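Local coordinates for FMN reductase [NAD(P)H] (Bacillus subtilis, PDB 1ZCH) that uses NADH or NADPH to drive FMN-dependent reduction of flavin, nitroaromatic compounds, quinones, chromates and azo dyes, working as a homodimer, at the interface of chains A and B. Numbering follows the deposited sequence. Chains: chain A/B, Hypothetical oxidoreductase ycnD.

Contact 1: the interface of chains A and B. Residues chain A 82, 84, 87-88, 152; chain B 187, 190, 193.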
ATOM      1  N   ASP A  82     -10.021  -2.817   6.459  1.00  8.27           N
ATOM      2  CA  ASP A  82     -11.275  -2.690   7.196  1.00  9.48           C
ATOM      3  C   ASP A  82     -12.502  -2.512   6.309  1.00  9.65           C
ATOM      4  O   ASP A  82     -12.635  -1.504   5.613  1.00  8.72           O
ATOM      5  CB  ASP A  82     -11.177  -1.498   8.163  1.00 10.34           C
ATOM      6  CG  ASP A  82     -12.358  -1.410   9.129  1.00 10.39           C
ATOM      7  OD1 ASP A  82     -13.516  -1.602   8.701  1.00 10.29           O
ATOM      8  OD2 ASP A  82     -12.126  -1.124  10.322  1.00 11.22           O
ATOM      9  N   ASN A  84     -15.463  -3.309   7.852  1.00  9.59           N
ATOM     10  CA  ASN A  84     -16.481  -3.327   8.907  1.00 10.12           C
ATOM     11  C   ASN A  84     -17.257  -2.011   8.850  1.00 11.01           C
ATOM     12  O   ASN A  84     -18.482  -1.990   8.989  1.00  8.61           O
ATOM     13  CB  ASN A  84     -15.843  -3.498  10.292  1.00  9.69           C
ATOM     14  CG  ASN A  84     -16.866  -3.422  11.417  1.00  9.93           C
ATOM     15  OD1 ASN A  84     -17.896  -4.098  11.380  1.00  9.52           O
ATOM     16  ND2 ASN A  84     -16.585  -2.600  12.422  1.00 11.05           N
ATOM     17  N   LYS A  87     -19.514  -2.448   6.251  1.00 11.08           N
ATOM     18  CA  LYS A  87     -20.611  -3.322   6.652  1.00 11.64           C
ATOM     19  C   LYS A  87     -21.686  -2.490   7.343  1.00 11.81           C
ATOM     20  O   LYS A  87     -22.878  -2.644   7.072  1.00 12.23           O
ATOM     21  CB  LYS A  87     -20.124  -4.405   7.614  1.00 14.18           C
ATOM     22  CG  LYS A  87     -21.226  -5.364   8.047  1.00 18.70           C
ATOM     23  CD  LYS A  87     -20.828  -6.136   9.287  1.00 24.89           C
ATOM     24  CE  LYS A  87     -21.695  -5.753  10.475  1.00 29.45           C
ATOM     25  NZ  LYS A  87     -23.118  -6.150  10.274  1.00 30.38           N
ATOM     26  N   ILE A  88     -21.257  -1.614   8.248  1.00 10.54           N
ATOM     27  CA  ILE A  88     -22.186  -0.752   8.972  1.00 11.45           C
ATOM     28  C   ILE A  88     -22.953   0.126   7.990  1.00 12.10           C
ATOM     29  O   ILE A  88     -24.176   0.271   8.088  1.00 11.05           O
ATOM     30  CB  ILE A  88     -21.439   0.150   9.972  1.00 12.36           C
ATOM     31  CG1 ILE A  88     -20.831  -0.709  11.086  1.00 10.51           C
ATOM     32  CG2 ILE A  88     -22.388   1.213  10.534  1.00 11.54           C
ATOM     33  CD1 ILE A  88     -19.898   0.047  12.018  1.00 12.98           C
ATOM     34  N   PRO A 152     -13.110  -7.110  14.691  1.00 12.96           N
ATOM     35  CA  PRO A 152     -14.369  -7.763  14.324  1.00 11.56           C
ATOM     36  C   PRO A 152     -14.345  -8.364  12.926  1.00 12.49           C
ATOM     37  O   PRO A 152     -13.349  -8.274  12.208  1.00 11.90           O
ATOM     38  CB  PRO A 152     -15.372  -6.622  14.430  1.00 11.75           C
ATOM     39  CG  PRO A 152     -14.575  -5.480  13.840  1.00 12.10           C
ATOM     40  CD  PRO A 152     -13.204  -5.649  14.504  1.00 11.53           C
TER
ATOM     41  N   TYR B 187      -9.859  -2.387  19.051  1.00 11.84           N
ATOM     42  CA  TYR B 187     -10.791  -1.904  18.037  1.00 11.44           C
ATOM     43  C   TYR B 187     -12.013  -1.267  18.711  1.00 13.35           C
ATOM     44  O   TYR B 187     -12.554  -1.804  19.679  1.00 11.98           O
ATOM     45  CB  TYR B 187     -11.221  -3.067  17.138  1.00 11.62           C
ATOM     46  CG  TYR B 187     -11.890  -2.639  15.855  1.00 12.14           C
ATOM     47  CD1 TYR B 187     -11.156  -2.497  14.671  1.00 11.00           C
ATOM     48  CD2 TYR B 187     -13.253  -2.357  15.823  1.00 12.73           C
ATOM     49  CE1 TYR B 187     -11.771  -2.086  13.489  1.00  9.83           C
ATOM     50  CE2 TYR B 187     -13.875  -1.944  14.653  1.00  9.68           C
ATOM     51  CZ  TYR B 187     -13.132  -1.812  13.491  1.00 11.27           C
ATOM     52  OH  TYR B 187     -13.761  -1.425  12.335  1.00 10.57           O
ATOM     53  N   GLN B 190     -18.669  -1.206  18.258  1.00 13.76           N
ATOM     54  CA  GLN B 190     -19.542  -0.975  17.111  1.00 14.45           C
ATOM     55  C   GLN B 190     -20.504   0.207  17.234  1.00 15.41           C
ATOM     56  O   GLN B 190     -20.699   0.949  16.273  1.00 14.75           O
ATOM     57  CB  GLN B 190     -20.333  -2.250  16.796  1.00 13.59           C
ATOM     58  CG  GLN B 190     -20.803  -2.330  15.352  1.00 15.62           C
ATOM     59  CD  GLN B 190     -19.700  -2.767  14.396  1.00 14.67           C
ATOM     60  OE1 GLN B 190     -18.514  -2.513  14.631  1.00 12.85           O
ATOM     61  NE2 GLN B 190     -20.090  -3.416  13.302  1.00 11.71           N
ATOM     62  N   LEU B 193     -18.643   3.498  16.768  1.00 14.28           N
ATOM     63  CA  LEU B 193     -18.181   3.553  15.388  1.00 13.65           C
ATOM     64  C   LEU B 193     -19.336   3.966  14.484  1.00 12.79           C
ATOM     65  O   LEU B 193     -19.178   4.801  13.597  1.00 13.20           O
ATOM     66  CB  LEU B 193     -17.630   2.184  14.969  1.00 12.61           C
ATOM     67  CG  LEU B 193     -16.887   2.059  13.637  1.00 14.01           C
ATOM     68  CD1 LEU B 193     -15.715   3.035  13.588  1.00 12.35           C
ATOM     69  CD2 LEU B 193     -16.383   0.627  13.485  1.00 13.32           C
TER

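Contact 2: the interface of chains A and B. Residues chain A 174, 176, 200, 204, 220; chain B 42-44.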
ATOM      1  N   PRO A 174      21.084  -0.928  -0.284  1.00 17.11           N
ATOM      2  CA  PRO A 174      21.003  -0.846  -1.746  1.00 16.17           C
ATOM      3  C   PRO A 174      19.704  -1.410  -2.316  1.00 14.35           C
ATOM      4  O   PRO A 174      19.183  -2.413  -1.826  1.00 14.45           O
ATOM      5  CB  PRO A 174      22.217  -1.656  -2.209  1.00 18.33           C
ATOM      6  CG  PRO A 174      23.188  -1.487  -1.089  1.00 20.32           C
ATOM      7  CD  PRO A 174      22.305  -1.643   0.129  1.00 17.34           C
ATOM      8  N   LEU A 176      17.392  -2.396  -6.044  1.00 10.65           N
ATOM      9  CA  LEU A 176      17.566  -2.869  -7.415  1.00 10.26           C
ATOM     10  C   LEU A 176      17.818  -1.682  -8.335  1.00 11.80           C
ATOM     11  O   LEU A 176      17.368  -0.569  -8.059  1.00 10.97           O
ATOM     12  CB  LEU A 176      16.299  -3.585  -7.888  1.00 10.74           C
ATOM     13  CG  LEU A 176      16.031  -5.013  -7.410  1.00 11.07           C
ATOM     14  CD1 LEU A 176      14.540  -5.311  -7.494  1.00 10.57           C
ATOM     15  CD2 LEU A 176      16.837  -5.996  -8.262  1.00 10.17           C
ATOM     16  N   TYR A 200      22.907  -6.597  -9.317  1.00 11.27           N
ATOM     17  CA  TYR A 200      22.438  -6.200  -7.994  1.00 12.37           C
ATOM     18  C   TYR A 200      22.998  -7.152  -6.941  1.00 12.28           C
ATOM     19  O   TYR A 200      23.398  -6.724  -5.856  1.00 12.12           O
ATOM     20  CB  TYR A 200      20.904  -6.217  -7.963  1.00 10.57           C
ATOM     21  CG  TYR A 200      20.277  -5.793  -6.647  1.00 10.91           C
ATOM     22  CD1 TYR A 200      20.697  -4.638  -5.982  1.00 11.17           C
ATOM     23  CD2 TYR A 200      19.227  -6.520  -6.097  1.00  9.51           C
ATOM     24  CE1 TYR A 200      20.078  -4.219  -4.800  1.00 10.98           C
ATOM     25  CE2 TYR A 200      18.596  -6.109  -4.920  1.00 10.69           C
ATOM     26  CZ  TYR A 200      19.024  -4.959  -4.277  1.00 11.66           C
ATOM     27  OH  TYR A 200      18.389  -4.547  -3.123  1.00 10.95           O
ATOM     28  N   MET A 204      24.955  -6.219  -3.588  1.00 17.86           N
ATOM     29  CA  MET A 204      24.432  -6.590  -2.278  1.00 19.07           C
ATOM     30  C   MET A 204      25.413  -7.390  -1.423  1.00 20.69           C
ATOM     31  O   MET A 204      25.535  -7.144  -0.221  1.00 21.19           O
ATOM     32  CB  MET A 204      23.126  -7.379  -2.440  1.00 18.32           C
ATOM     33  CG  MET A 204      22.404  -7.687  -1.129  1.00 18.70           C
ATOM     34  SD  MET A 204      22.026  -6.206  -0.139  1.00 22.52           S
ATOM     35  CE  MET A 204      20.635  -5.513  -1.060  1.00 19.64           C
ATOM     36  N   TRP A 220      21.223 -10.751  -2.744  1.00 10.96           N
ATOM     37  CA  TRP A 220      19.774 -10.584  -2.783  1.00 10.63           C
ATOM     38  C   TRP A 220      19.008 -11.838  -3.205  1.00 10.18           C
ATOM     39  O   TRP A 220      18.146 -12.315  -2.471  1.00 10.22           O
ATOM     40  CB  TRP A 220      19.410  -9.425  -3.715  1.00 11.15           C
ATOM     41  CG  TRP A 220      17.953  -9.072  -3.712  1.00 10.36           C
ATOM     42  CD1 TRP A 220      17.266  -8.420  -2.724  1.00 11.12           C
ATOM     43  CD2 TRP A 220      17.010  -9.321  -4.760  1.00 10.98           C
ATOM     44  NE1 TRP A 220      15.954  -8.242  -3.099  1.00 11.93           N
ATOM     45  CE2 TRP A 220      15.770  -8.784  -4.344  1.00 10.70           C
ATOM     46  CE3 TRP A 220      17.092  -9.946  -6.013  1.00 11.49           C
ATOM     47  CZ2 TRP A 220      14.618  -8.853  -5.137  1.00 10.07           C
ATOM     48  CZ3 TRP A 220      15.944 -10.017  -6.805  1.00  9.45           C
ATOM     49  CH2 TRP A 220      14.723  -9.469  -6.361  1.00 12.25           C
TER
ATOM     50  N   ASN B  42      12.785  -6.773   1.820  1.00 10.76           N
ATOM     51  CA  ASN B  42      13.521  -6.031   0.795  1.00  9.78           C
ATOM     52  C   ASN B  42      13.319  -6.724  -0.545  1.00  9.04           C
ATOM     53  O   ASN B  42      14.162  -6.647  -1.437  1.00 10.65           O
ATOM     54  CB  ASN B  42      15.020  -5.937   1.126  1.00 10.75           C
ATOM     55  CG  ASN B  42      15.757  -4.952   0.213  1.00 12.51           C
ATOM     56  OD1 ASN B  42      15.212  -3.910  -0.157  1.00 11.30           O
ATOM     57  ND2 ASN B  42      16.999  -5.274  -0.140  1.00 11.76           N
ATOM     58  N   GLY B  43      12.178  -7.398  -0.673  1.00  8.75           N
ATOM     59  CA  GLY B  43      11.855  -8.099  -1.903  1.00  9.43           C
ATOM     60  C   GLY B  43      11.454  -7.177  -3.041  1.00  9.44           C
ATOM     61  O   GLY B  43      11.441  -7.597  -4.198  1.00 10.64           O
ATOM     62  N   GLN B  44      11.107  -5.933  -2.719  1.00  8.25           N
ATOM     63  CA  GLN B  44      10.726  -4.953  -3.734  1.00  8.40           C
ATOM     64  C   GLN B  44       9.743  -5.575  -4.731  1.00  9.39           C
ATOM     65  O   GLN B  44       9.949  -5.537  -5.943  1.00 10.19           O
ATOM     66  CB  GLN B  44      11.998  -4.452  -4.437  1.00 10.12           C
ATOM     67  CG  GLN B  44      12.981  -3.818  -3.442  1.00  8.98           C
ATOM     68  CD  GLN B  44      14.408  -3.730  -3.946  1.00  9.71           C
ATOM     69  OE1 GLN B  44      14.726  -2.942  -4.842  1.00  9.64           O
ATOM     70  NE2 GLN B  44      15.283  -4.544  -3.364  1.00 11.21           N
TER

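Contact 1: the interface of chains A and B
The side-chain amides of A:Asn84 and B:Gln190 pair edge to edge across the interface through two hydrogen bonds. A:Asn84 ND2 donates to B:Gln190 OE1 at 2.9 Å, slightly tilted from the carbonyl plane of the glutamine. B:Gln190 NE2 returns a bond to A:Asn84 OD1 at 3.0 Å, arriving in the carbonyl plane on a lone pair. The two amide planes are turned only 23° apart and both bonds are nearly straight, an arrangement that fixes the flip of each amide. B:Gln190 reaches its partner through a bend at chi2 (79°), which lays the amide against A:Ile88, whose CD1 lies 3.7 Å from B:Gln190 CD. The second N-H of A:Asn84 ND2 points in the amide plane to the phenol oxygen of B:Tyr187, OH, 3.1 Å away. That hydroxyl in turn donates to the syn lone pair of A:Asp82 OD2 at 2.6 Å, the carboxylate oxygen lying at the edge of the tyrosine ring. The other carboxylate oxygen, A:Asp82 OD1, accepts a bent hydrogen bond from the backbone N-H of A:Asn84 (OD1 to N 2.7 Å), tying the acid to the first turn of helix 84-94. Over one face of the phenol sits A:Pro152, its CD 3.5 Å from the ring centroid in a CH-pi contact. This chain of polar groups, repeated by the two-fold axis, pins the start of helix 190-212 and the loop before it to the neighbouring subunit, helping to hold the homodimer together.

Contact 2: the interface of chains A and B
B:Gln44 bridges the backbone N-H of A:Leu176 and the hydroxyl of A:Tyr200 with the two ends of its amide at the dimer interface of this nitroreductase-family flavoprotein, close to A:Pro174 of the FMN-binding segment. With CG anti to the carbonyl carbon (chi1 -59°) and the chain extended beyond it, the glutamine reaches across to the other subunit. Its OE1 accepts a hydrogen bond from the backbone N-H of A:Leu176 (OE1 to N 3.0 Å), in the carbonyl plane on a lone pair. NE2 uses both its N-H groups: one goes to the phenol oxygen of A:Tyr200, OH, at 3.1 Å, the other back to the main-chain O of B:Asn42 within its own loop. The glutamine amide stands nearly upright to the tyrosine ring, their planes 83° apart. A:Tyr200 OH itself donates to A:Pro174 O at 2.6 Å, from above the carbonyl plane, so the hydroxyl links the glutamine to the FMN-binding segment. Shortened to an alanine, B:Gln44 would probably leave A:Leu176 N without its acceptor across the interface, the A:Tyr200 hydroxyl without its amide donor from this residue and B:Asn42 O without one of its donors.

The indole of A:Trp220 closes the compact side. Its NE1 gives a nearly straight bond of 2.9 Å to B:Asn42 O, which lies close to the indole plane. B:Asn42 O thus takes one donor from the partner subunit and one, B:Gln44 NE2, from its own loop, on opposite faces of the carbonyl plane. Within chain A, CE2 of A:Tyr200 lies 3.3 Å above the indole plane, offset toward the rim, buttressing the tryptophan.

Contacts are looser round the side chain of B:Asn42. Its ND2 makes a weak hydrogen bond to A:Tyr200 OH and otherwise approaches A:Met204 CE at 3.8 Å. A:Met204 and A:Pro174 each lose very little surface to the partner, whereas A:Trp220 has 34 Å² hidden by it.

The centres of the C-alpha atoms of contact 1 and contact 2 lie about 38 Å apart, on opposite flanks of the dimer. Helix 190-212 contributes to both, from chain B at its beginning in contact 1 and from chain A farther along in contact 2. Because the interface is two-fold symmetric, each subunit's copy of this helix takes part in both kinds of contact, joining one partner region near its start and another along its length. The helix thus bridges separate parts of the opposite subunit, and contact 2 probably helps to hold the FMN-binding segment in place in the dimer.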